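Local coordinates for protein GCN5-related N-acetyltransferase (Sphaerobacter thermophilus, PDB 3TT2) that probably transfers an acyl group, most likely acetyl from a coenzyme A thioester, to an acceptor not yet known, at residues E60-V65 with V105-E110; V83-Y88 with E109-D114; L100-V105 with E143-R148; L285-E290 with R297-A302. All coordinates share one frame; numbering follows the deposited sequence.

Contact 1. Residues E60-V65 with V105-E110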
# COMPACT_ATOMS: atom_id res chain seq x y z
N GLU A 60 0.49 18.22 -4.59
CA GLU A 60 0.60 17.03 -3.73
C GLU A 60 2.00 16.51 -3.30
O GLU A 60 2.10 15.46 -2.66
CB GLU A 60 -0.28 15.91 -4.26
CG GLU A 60 -1.73 16.28 -4.15
CD GLU A 60 -2.65 15.49 -5.07
OE1 GLU A 60 -2.32 14.35 -5.45
OE2 GLU A 60 -3.72 16.03 -5.42
N ALA A 61 3.07 17.22 -3.65
CA ALA A 61 4.40 16.78 -3.24
C ALA A 61 5.29 17.97 -2.93
O ALA A 61 5.04 19.08 -3.41
CB ALA A 61 5.02 15.90 -4.30
N VAL A 62 6.32 17.74 -2.12
CA VAL A 62 7.28 18.79 -1.81
C VAL A 62 8.71 18.27 -1.91
O VAL A 62 8.97 17.11 -1.60
CB VAL A 62 7.02 19.43 -0.42
CG1 VAL A 62 7.41 18.47 0.69
CG2 VAL A 62 7.78 20.74 -0.27
N LEU A 63 9.63 19.13 -2.35
CA LEU A 63 11.05 18.78 -2.42
C LEU A 63 11.90 19.83 -1.70
O LEU A 63 11.86 21.00 -2.05
CB LEU A 63 11.49 18.67 -3.87
CG LEU A 63 12.99 18.58 -4.14
CD1 LEU A 63 13.52 17.36 -3.45
CD2 LEU A 63 13.24 18.50 -5.63
N VAL A 64 12.66 19.41 -0.69
CA VAL A 64 13.59 20.32 -0.04
C VAL A 64 14.93 20.22 -0.75
O VAL A 64 15.57 19.18 -0.73
CB VAL A 64 13.76 20.02 1.48
CG1 VAL A 64 14.79 20.95 2.10
CG2 VAL A 64 12.45 20.17 2.21
N VAL A 65 15.34 21.30 -1.39
CA VAL A 65 16.59 21.27 -2.13
C VAL A 65 17.71 21.78 -1.24
O VAL A 65 17.58 22.82 -0.60
CB VAL A 65 16.51 22.04 -3.45
CG1 VAL A 65 17.91 22.20 -4.07
CG2 VAL A 65 15.58 21.33 -4.40
N VAL A 105 6.76 16.92 8.29
CA VAL A 105 5.62 16.49 9.07
C VAL A 105 4.56 17.58 9.09
O VAL A 105 3.41 17.33 8.74
CB VAL A 105 6.03 16.11 10.49
CG1 VAL A 105 4.81 15.97 11.38
CG2 VAL A 105 6.83 14.82 10.46
N GLN A 106 4.96 18.79 9.48
CA GLN A 106 4.01 19.90 9.56
C GLN A 106 3.49 20.28 8.17
O GLN A 106 2.33 20.63 8.03
CB GLN A 106 4.61 21.10 10.31
CG GLN A 106 3.70 22.34 10.35
CD GLN A 106 3.06 22.63 11.73
OE1 GLN A 106 2.81 21.72 12.52
NE2 GLN A 106 2.80 23.91 12.00
N TRP A 107 4.33 20.19 7.15
CA TRP A 107 3.90 20.40 5.77
C TRP A 107 2.66 19.58 5.42
O TRP A 107 1.70 20.07 4.82
CB TRP A 107 5.02 20.04 4.78
CG TRP A 107 4.59 20.13 3.34
CD1 TRP A 107 4.51 21.26 2.59
CD2 TRP A 107 4.18 19.05 2.49
NE1 TRP A 107 4.07 20.96 1.32
CE2 TRP A 107 3.86 19.61 1.23
CE3 TRP A 107 4.05 17.67 2.66
CZ2 TRP A 107 3.42 18.85 0.15
CZ3 TRP A 107 3.61 16.90 1.58
CH2 TRP A 107 3.30 17.49 0.35
N GLY A 108 2.70 18.31 5.80
CA GLY A 108 1.60 17.42 5.55
C GLY A 108 0.40 17.76 6.40
O GLY A 108 -0.74 17.68 5.94
N GLU A 109 0.65 18.14 7.64
CA GLU A 109 -0.41 18.58 8.54
C GLU A 109 -1.07 19.84 8.00
O GLU A 109 -2.29 19.96 7.99
CB GLU A 109 0.12 18.84 9.95
CG GLU A 109 0.60 17.60 10.68
CD GLU A 109 0.86 17.85 12.15
OE1 GLU A 109 0.81 19.02 12.57
OE2 GLU A 109 1.10 16.88 12.89
N GLU A 110 -0.26 20.78 7.56
CA GLU A 110 -0.80 22.01 7.02
C GLU A 110 -1.49 21.71 5.70
O GLU A 110 -2.38 22.44 5.29
CB GLU A 110 0.28 23.08 6.85
CG GLU A 110 1.09 22.97 5.56
CD GLU A 110 1.57 24.32 5.04
OE1 GLU A 110 1.31 25.36 5.70
OE2 GLU A 110 2.21 24.34 3.96

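Contact 2. Residues V83-Y88 with E109-D114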
# COMPACT_ATOMS: atom_id res chain seq x y z
N VAL A 83 -10.70 13.33 4.72
CA VAL A 83 -10.73 12.97 6.14
C VAL A 83 -9.52 12.21 6.68
O VAL A 83 -9.34 12.08 7.90
CB VAL A 83 -12.00 12.16 6.47
CG1 VAL A 83 -13.24 13.01 6.25
CG2 VAL A 83 -12.04 10.85 5.67
N GLN A 84 -8.74 11.65 5.77
CA GLN A 84 -7.55 10.93 6.15
C GLN A 84 -6.44 11.17 5.18
O GLN A 84 -6.52 10.76 4.02
CB GLN A 84 -7.85 9.45 6.21
CG GLN A 84 -6.67 8.60 6.59
CD GLN A 84 -7.12 7.25 7.10
OE1 GLN A 84 -7.02 6.25 6.39
NE2 GLN A 84 -7.66 7.23 8.32
N LEU A 85 -5.35 11.75 5.67
CA LEU A 85 -4.25 12.06 4.80
C LEU A 85 -3.10 11.14 5.12
O LEU A 85 -2.65 11.08 6.26
CB LEU A 85 -3.83 13.50 4.99
CG LEU A 85 -2.84 13.89 3.91
CD1 LEU A 85 -3.57 14.02 2.56
CD2 LEU A 85 -2.06 15.15 4.28
N SER A 86 -2.64 10.41 4.12
CA SER A 86 -1.44 9.61 4.25
C SER A 86 -0.26 10.41 3.71
O SER A 86 -0.37 11.07 2.67
CB SER A 86 -1.58 8.31 3.47
OG SER A 86 -2.47 7.42 4.12
N VAL A 87 0.86 10.35 4.41
CA VAL A 87 2.02 11.17 4.07
C VAL A 87 3.24 10.27 3.92
O VAL A 87 3.50 9.44 4.79
CB VAL A 87 2.28 12.24 5.15
CG1 VAL A 87 3.55 13.01 4.85
CG2 VAL A 87 1.12 13.18 5.25
N TYR A 88 3.96 10.37 2.80
CA TYR A 88 5.18 9.58 2.66
C TYR A 88 6.39 10.47 2.58
O TYR A 88 6.64 11.10 1.55
CB TYR A 88 5.06 8.68 1.41
CG TYR A 88 3.81 7.84 1.44
CD1 TYR A 88 3.82 6.57 2.01
CD2 TYR A 88 2.60 8.33 0.96
CE1 TYR A 88 2.68 5.80 2.06
CE2 TYR A 88 1.44 7.57 1.01
CZ TYR A 88 1.49 6.31 1.56
OH TYR A 88 0.35 5.54 1.62
N GLU A 109 0.65 18.14 7.64
CA GLU A 109 -0.41 18.58 8.54
C GLU A 109 -1.07 19.84 8.00
O GLU A 109 -2.29 19.96 7.99
CB GLU A 109 0.12 18.84 9.95
CG GLU A 109 0.60 17.60 10.68
CD GLU A 109 0.86 17.85 12.15
OE1 GLU A 109 0.81 19.02 12.57
OE2 GLU A 109 1.10 16.88 12.89
N GLU A 110 -0.26 20.78 7.56
CA GLU A 110 -0.80 22.01 7.02
C GLU A 110 -1.49 21.71 5.70
O GLU A 110 -2.38 22.44 5.29
CB GLU A 110 0.28 23.08 6.85
CG GLU A 110 1.09 22.97 5.56
CD GLU A 110 1.57 24.32 5.04
OE1 GLU A 110 1.31 25.36 5.70
OE2 GLU A 110 2.21 24.34 3.96
N TRP A 111 -1.10 20.62 5.03
CA TRP A 111 -1.72 20.28 3.75
C TRP A 111 -3.20 20.04 3.94
O TRP A 111 -4.03 20.67 3.27
CB TRP A 111 -1.07 19.06 3.11
CG TRP A 111 -1.53 18.81 1.69
CD1 TRP A 111 -0.89 19.21 0.55
CD2 TRP A 111 -2.71 18.12 1.25
NE1 TRP A 111 -1.60 18.81 -0.56
CE2 TRP A 111 -2.72 18.14 -0.15
CE3 TRP A 111 -3.77 17.48 1.92
CZ2 TRP A 111 -3.74 17.57 -0.91
CZ3 TRP A 111 -4.79 16.90 1.17
CH2 TRP A 111 -4.76 16.95 -0.23
N ILE A 112 -3.55 19.13 4.85
CA ILE A 112 -4.95 18.81 5.11
C ILE A 112 -5.71 19.95 5.79
O ILE A 112 -6.87 20.17 5.50
CB ILE A 112 -5.14 17.50 5.92
CG1 ILE A 112 -6.62 17.12 5.94
CG2 ILE A 112 -4.64 17.67 7.34
CD1 ILE A 112 -7.26 17.10 4.57
N GLN A 113 -5.05 20.68 6.67
CA GLN A 113 -5.69 21.80 7.34
C GLN A 113 -6.17 22.88 6.39
O GLN A 113 -7.23 23.49 6.59
CB GLN A 113 -4.72 22.39 8.34
CG GLN A 113 -4.51 21.53 9.56
CD GLN A 113 -3.47 22.11 10.48
OE1 GLN A 113 -2.52 22.75 10.02
NE2 GLN A 113 -3.65 21.91 11.78
N ASP A 114 -5.40 23.12 5.34
CA ASP A 114 -5.72 24.13 4.34
C ASP A 114 -6.87 23.71 3.45
O ASP A 114 -7.51 24.57 2.82
CB ASP A 114 -4.50 24.40 3.44
CG ASP A 114 -3.40 25.13 4.15
OD1 ASP A 114 -3.61 25.49 5.31
OD2 ASP A 114 -2.32 25.37 3.55

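Contact 3. Residues L100-V105 with E143-R148. With SO4 (sulfate ion), chain I; SO4 (sulfate ion), chain K.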
# COMPACT_ATOMS: atom_id res chain seq x y z
N LEU A 100 14.51 19.07 9.65
CA LEU A 100 13.96 18.82 8.33
C LEU A 100 12.83 17.78 8.33
O LEU A 100 11.81 17.97 7.67
CB LEU A 100 15.06 18.39 7.37
CG LEU A 100 15.34 19.38 6.25
CD1 LEU A 100 15.76 20.73 6.81
CD2 LEU A 100 16.40 18.82 5.33
N GLY A 101 13.01 16.69 9.07
CA GLY A 101 11.95 15.70 9.22
C GLY A 101 10.73 16.29 9.90
O GLY A 101 9.59 15.93 9.58
N THR A 102 10.95 17.20 10.85
CA THR A 102 9.87 17.93 11.51
C THR A 102 9.13 18.82 10.51
O THR A 102 7.90 18.91 10.52
CB THR A 102 10.38 18.82 12.68
OG1 THR A 102 10.78 17.99 13.79
CG2 THR A 102 9.30 19.78 13.14
N TRP A 103 9.90 19.45 9.64
CA TRP A 103 9.33 20.33 8.64
C TRP A 103 8.35 19.59 7.73
O TRP A 103 7.22 20.03 7.56
CB TRP A 103 10.45 20.98 7.84
CG TRP A 103 9.99 22.14 7.05
CD1 TRP A 103 10.02 23.44 7.44
CD2 TRP A 103 9.43 22.11 5.74
NE1 TRP A 103 9.51 24.24 6.44
CE2 TRP A 103 9.14 23.45 5.38
CE3 TRP A 103 9.15 21.10 4.82
CZ2 TRP A 103 8.59 23.79 4.15
CZ3 TRP A 103 8.60 21.44 3.60
CH2 TRP A 103 8.33 22.77 3.27
N LEU A 104 8.79 18.47 7.15
CA LEU A 104 7.91 17.65 6.31
C LEU A 104 6.63 17.27 7.02
O LEU A 104 5.55 17.26 6.43
CB LEU A 104 8.61 16.35 5.90
CG LEU A 104 9.82 16.46 5.00
CD1 LEU A 104 10.26 15.07 4.59
CD2 LEU A 104 9.49 17.31 3.79
N VAL A 105 6.76 16.92 8.29
CA VAL A 105 5.62 16.49 9.07
C VAL A 105 4.56 17.58 9.09
O VAL A 105 3.41 17.33 8.74
CB VAL A 105 6.03 16.11 10.49
CG1 VAL A 105 4.81 15.97 11.38
CG2 VAL A 105 6.83 14.82 10.46
N GLU A 143 6.25 10.22 17.81
CA GLU A 143 5.81 10.37 19.18
C GLU A 143 5.99 11.81 19.66
O GLU A 143 5.16 12.36 20.38
CB GLU A 143 6.57 9.42 20.10
CG GLU A 143 6.10 9.47 21.53
CD GLU A 143 6.82 8.50 22.41
OE1 GLU A 143 7.67 7.74 21.90
OE2 GLU A 143 6.54 8.49 23.63
N GLN A 144 7.09 12.41 19.24
CA GLN A 144 7.34 13.81 19.51
C GLN A 144 6.23 14.68 18.92
O GLN A 144 5.85 15.70 19.48
CB GLN A 144 8.70 14.19 18.92
CG GLN A 144 9.16 15.60 19.18
CD GLN A 144 10.43 15.93 18.41
OE1 GLN A 144 11.12 15.04 17.92
NE2 GLN A 144 10.73 17.22 18.28
N HIS A 145 5.71 14.27 17.76
CA HIS A 145 4.69 15.06 17.06
C HIS A 145 3.27 14.65 17.31
O HIS A 145 2.36 15.17 16.68
CB HIS A 145 4.97 15.15 15.58
CG HIS A 145 6.12 16.05 15.26
ND1 HIS A 145 6.25 17.30 15.82
CD2 HIS A 145 7.22 15.87 14.48
CE1 HIS A 145 7.36 17.86 15.38
NE2 HIS A 145 7.97 17.02 14.57
N GLY A 146 3.08 13.69 18.21
CA GLY A 146 1.75 13.33 18.66
C GLY A 146 1.12 12.22 17.85
O GLY A 146 -0.04 11.88 18.05
N TYR A 147 1.90 11.65 16.93
CA TYR A 147 1.43 10.53 16.13
C TYR A 147 1.60 9.24 16.90
O TYR A 147 2.67 8.96 17.43
CB TYR A 147 2.22 10.46 14.83
CG TYR A 147 1.92 11.57 13.85
CD1 TYR A 147 2.36 12.87 14.08
CD2 TYR A 147 1.22 11.32 12.68
CE1 TYR A 147 2.09 13.88 13.18
CE2 TYR A 147 0.95 12.31 11.78
CZ TYR A 147 1.38 13.59 12.03
OH TYR A 147 1.10 14.56 11.11
N ARG A 148 0.56 8.43 16.93
CA ARG A 148 0.57 7.27 17.79
C ARG A 148 0.33 5.98 16.99
O ARG A 148 -0.42 5.97 16.00
CB ARG A 148 -0.54 7.44 18.83
CG ARG A 148 -0.18 8.26 20.13
CD ARG A 148 -1.63 8.59 20.93
NE ARG A 148 -1.39 9.62 21.99
CZ ARG A 148 -2.29 9.92 22.95
NH1 ARG A 148 -3.52 9.26 22.96
NH2 ARG A 148 -2.00 10.84 23.96
S SO4 I . 14.45 16.43 12.76
O1 SO4 I . 13.88 16.40 14.12
O2 SO4 I . 14.77 15.08 12.27
O3 SO4 I . 13.51 17.06 11.86
O4 SO4 I . 15.69 17.21 12.74
S SO4 K . 8.41 19.62 19.93
O1 SO4 K . 7.29 19.40 20.83
O2 SO4 K . 9.42 18.59 20.15
O3 SO4 K . 7.94 19.56 18.55
O4 SO4 K . 9.00 20.92 20.20

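Contact 4. Residues L285-E290 with R297-A302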
# COMPACT_ATOMS: atom_id res chain seq x y z
N LEU A 285 2.75 -8.87 -1.42
CA LEU A 285 1.48 -8.33 -1.00
C LEU A 285 1.64 -7.74 0.38
O LEU A 285 2.72 -7.77 0.98
CB LEU A 285 0.39 -9.40 -1.01
CG LEU A 285 0.57 -10.65 -0.14
CD1 LEU A 285 0.17 -10.39 1.30
CD2 LEU A 285 -0.24 -11.78 -0.70
N SER A 286 0.54 -7.22 0.89
CA SER A 286 0.59 -6.44 2.10
C SER A 286 -0.54 -6.86 3.04
O SER A 286 -1.68 -7.06 2.60
CB SER A 286 0.49 -4.97 1.71
OG SER A 286 0.50 -4.15 2.85
N VAL A 287 -0.25 -7.03 4.32
CA VAL A 287 -1.30 -7.39 5.26
C VAL A 287 -1.28 -6.61 6.58
O VAL A 287 -0.23 -6.46 7.19
CB VAL A 287 -1.40 -8.93 5.51
CG1 VAL A 287 -0.31 -9.41 6.42
CG2 VAL A 287 -2.75 -9.28 6.09
N ASP A 288 -2.45 -6.10 6.97
CA ASP A 288 -2.68 -5.46 8.26
C ASP A 288 -2.78 -6.47 9.39
O ASP A 288 -3.39 -7.52 9.24
CB ASP A 288 -3.98 -4.67 8.22
CG ASP A 288 -3.95 -3.60 7.18
OD1 ASP A 288 -3.98 -3.94 5.98
OD2 ASP A 288 -3.90 -2.42 7.57
N ALA A 289 -2.19 -6.12 10.52
CA ALA A 289 -2.24 -6.97 11.69
C ALA A 289 -2.21 -6.08 12.92
O ALA A 289 -1.53 -5.06 12.90
CB ALA A 289 -1.06 -7.94 11.68
N GLU A 290 -2.94 -6.44 13.97
CA GLU A 290 -2.93 -5.67 15.22
C GLU A 290 -1.50 -5.61 15.76
O GLU A 290 -0.75 -6.57 15.62
CB GLU A 290 -3.86 -6.32 16.25
CG GLU A 290 -4.12 -5.51 17.52
CD GLU A 290 -4.56 -6.39 18.70
OE1 GLU A 290 -5.13 -7.48 18.46
OE2 GLU A 290 -4.31 -6.00 19.86
N ARG A 297 -0.83 -16.98 9.97
CA ARG A 297 -0.06 -18.14 9.55
C ARG A 297 -0.30 -18.46 8.07
O ARG A 297 0.52 -19.11 7.44
CB ARG A 297 -0.33 -19.36 10.45
CG ARG A 297 0.30 -19.24 11.84
CD ARG A 297 0.15 -20.54 12.61
NE ARG A 297 0.52 -20.39 14.02
CZ ARG A 297 1.73 -20.58 14.51
NH1 ARG A 297 2.73 -20.93 13.71
NH2 ARG A 297 1.95 -20.41 15.80
N LEU A 298 -1.39 -17.94 7.51
CA LEU A 298 -1.73 -18.12 6.11
C LEU A 298 -0.57 -17.87 5.16
O LEU A 298 -0.32 -18.65 4.23
CB LEU A 298 -2.84 -17.15 5.74
CG LEU A 298 -3.12 -17.01 4.24
CD1 LEU A 298 -3.51 -18.35 3.62
CD2 LEU A 298 -4.16 -15.96 3.94
N TYR A 299 0.15 -16.77 5.39
CA TYR A 299 1.10 -16.27 4.39
C TYR A 299 2.41 -17.05 4.37
O TYR A 299 2.92 -17.39 3.31
CB TYR A 299 1.31 -14.77 4.58
CG TYR A 299 0.00 -14.03 4.37
CD1 TYR A 299 -0.42 -13.68 3.10
CD2 TYR A 299 -0.85 -13.76 5.44
CE1 TYR A 299 -1.62 -13.04 2.88
CE2 TYR A 299 -2.07 -13.13 5.24
CZ TYR A 299 -2.45 -12.77 3.95
OH TYR A 299 -3.64 -12.14 3.69
N ARG A 300 2.92 -17.36 5.55
CA ARG A 300 4.09 -18.20 5.64
C ARG A 300 3.78 -19.61 5.10
O ARG A 300 4.57 -20.21 4.37
CB ARG A 300 4.59 -18.20 7.08
CG ARG A 300 5.62 -19.23 7.38
CD ARG A 300 6.37 -18.88 8.65
NE ARG A 300 7.32 -19.93 8.99
CZ ARG A 300 7.97 -19.99 10.15
NH1 ARG A 300 7.77 -19.07 11.08
NH2 ARG A 300 8.83 -20.98 10.38
N ARG A 301 2.59 -20.11 5.40
CA ARG A 301 2.13 -21.39 4.86
C ARG A 301 2.00 -21.38 3.34
O ARG A 301 2.06 -22.42 2.73
CB ARG A 301 0.80 -21.82 5.49
CG ARG A 301 0.97 -22.37 6.90
CD ARG A 301 -0.33 -22.88 7.47
NE ARG A 301 -0.14 -23.36 8.83
CZ ARG A 301 -1.03 -23.19 9.81
NH1 ARG A 301 -2.17 -22.53 9.57
NH2 ARG A 301 -0.78 -23.66 11.03
N ALA A 302 1.82 -20.21 2.74
CA ALA A 302 1.72 -20.14 1.28
C ALA A 302 3.10 -20.00 0.64
O ALA A 302 3.26 -19.93 -0.58
CB ALA A 302 0.78 -19.03 0.84

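Contact 1. Residues E60-V65 with V105-E110
V62 lies over one face of the W107 indole. Its CG1 methyl stands 3.8 Å from the centroid of the W107 six-membered ring and 12° off the ring normal, which is the geometry of a CH-pi contact. The branch carbon is as near, with V62 CB 3.6 Å from W107 CE2, while V62 CG2 leans over the pyrrole part at 4.0 Å from W107 NE1. CG1 reaches the ring because the V62 chi1 of 72° sets it between the backbone N and the carbonyl carbon and leaves CG2 anti to N. The two side chains run past one another in opposite directions, so the indole extends down the strand. There its CH2 corner comes within 3.8 Å of E60 O, which lies at the ring edge near its plane, and W107 CZ2 is 3.7 Å from A61 C.

This is helix-on-sheet packing in the N-terminal acetyltransferase domain of GNAT fold, joining strand 61-65 to helix 100-115. The CA atoms of V62 and W107 are 8.5 Å apart, and the indole fills that gap.

In the next shell, W103 and L104 of the same helix also touch V62, and V77 of strand 71-80 meets W107. Backbone bonds of V62 with A75 and of E60 with V77 hold strand 61-65 against strand 71-80, while L63 bonds to R16 on the other side.

Contact 2. Residues V83-Y88 with E109-D114
L85 and W111 meet with their side chains at about a right angle, the leucine rising from strand 84-91 and the indole from helix 100-115. The leucine reaches the benzo part of the ring obliquely. Its CD1 methyl is 3.4 Å from W111 CZ3, and the second methyl, CD2, lies 3.7 Å from W111 CE3. Both methyls thus share one corner of the indole, an arrangement allowed by the W111 chi1 of -171°, which carries the ring anti to the backbone N, where its CE3-CZ3 edge meets L85. L85 is extended in the same sense (chi1 -170°), so its fork stands out from the strand toward the helix.

L85 CD2 also reaches I112, one residue further along the helix, at 4.2 Å from I112 CB. The backbones are closest here as well, the CA atoms of L85 and I112 being 6.8 Å apart. Past the leucine, I112 continues onto V125 and V127 of strand 125-132, so the helix rests on neighbouring strands of one beta-alpha-beta unit, the unit that carries motif A of GNAT enzymes. Where strand 84-91 begins, V83 and Q84 form a classic beta bulge against strand 71-80.

The polar edge of the indole is directed elsewhere: W111 NE1 donates to Q59 O, and R115 makes a cation-pi contact with the ring. All three touching residues are buried and meet through carbon alone, which implies that dispersion and exclusion of water hold helix and strand together here, with the Q59 bond probably restricting the rotation of the indole.

Contact 3. Residues L100-V105 with E143-R148
The first torsions of T102 and H145, -72° and -73°, set their polar groups facing one another where helix 100-115 meets the end of helix 136-144. In T102 the rotation places OG1 beside the backbone N and anti to the carbonyl carbon; in H145 it carries the imidazole back toward helix 100-115. The side chains cross at about a right angle. T102 OG1 meets the ring at its edge, near the plane, forming a 3.1 Å hydrogen bond with H145 NE2 in which either partner could be the donor. The threonine methyl sits out of the ring plane, with T102 CG2 3.5 Å from H145 CE1.

One helical turn later, V105 CG1 touches both aromatic rings, each obliquely, at 3.9 Å from H145 CD2 and 3.9 Å from Y147 CE1. The Y147 hydroxyl is hydrogen-bonded to E109 of helix 100-115. Between the two rings the chain turns at G146, where a positive phi of 92° and two bonds back into the last turn make a Schellman motif that ends helix 136-144.

One sulfate (chain I) sits off the N-terminus of helix 100-115. T102 N donates to its O3 at 2.8 Å, G99 N also binds the ion, and G101 N lies 2.9 Å from that O3. A second sulfate (chain K) accepts from Q144 NE2 through its O2 at 2.7 Å. A glycine-rich turn presenting backbone N-H groups to an anion is how GNAT enzymes hold the diphosphate of coenzyme A. The first sulfate, probably from the crystallisation liquor, is consistent with that site, whose pull on anions the helix end would probably strengthen.

Contact 4. Residues L285-E290 with R297-A302
The strand-to-helix step of the C-terminal GNAT domain, from strand 282-290 into the short helix 297-301, closes on Y299, which lays its ring against L285 and V287. The link between the segments is only six residues long, and the CA atoms of V287 and Y299 stay 9.2 Å apart, a gap bridged by the tyrosine ring. Y299 has CG beside the backbone N and anti to the carbonyl carbon (chi1 -62°), which sends the ring out of the helix toward the strand.

L285 and V287, two residues apart on the strand and both directed at the helix, receive it obliquely from the same side of the ring. L285 reaches the CE1 edge: its CD1 is 3.6 Å from Y299 CE1, and CD2 of the same leucine is 4.0 Å from that carbon. V287 takes the CE2 and hydroxyl end, where V287 CG2 comes to 3.8 Å from Y299 OH and 4.0 Å from Y299 CE2. The V287 chi1 of 77° puts this methyl anti to the backbone N, reaching up to the hydroxyl end. Within the helix, L298 CD2 lies over the opposite face of the Y299 ring, 3.6 Å from its plane and offset toward the rim.

Beyond these, M156 of strand 148-159, V252 of strand 246-254 and M304 also meet the tyrosine. The strand itself is bonded to strand 148-159 through L285 with M156 and V287 with W154. Helix 297-301 is only weakly bonded, and the buried Y299 makes its contact with the strand. A strand followed by a short helix packed back upon it is consistent with motif B of the GNAT fold.

Contacts 1, 2 and 3 all use helix 100-115, from its sulfate-bearing N-terminus (contact 3) through W107 (contact 1) to W111 (contact 2), with centres 10 to 13 Å apart. Contacts 1 and 2 touch where G108 O lies 3.3 Å from L85 CD2. Contact 3 is tied to both by a probable hydrogen bond of 2.9 Å between E109 OE2 and Y147 OH. The sulfate of chain I, at the N-terminus of that helix, probably marks the cofactor site; the other two contacts pack the helix on its sheet. Contact 4 belongs to the second acetyltransferase domain, its centre about 29 Å from that of contact 2, yet their nearest atoms are about 9 Å apart.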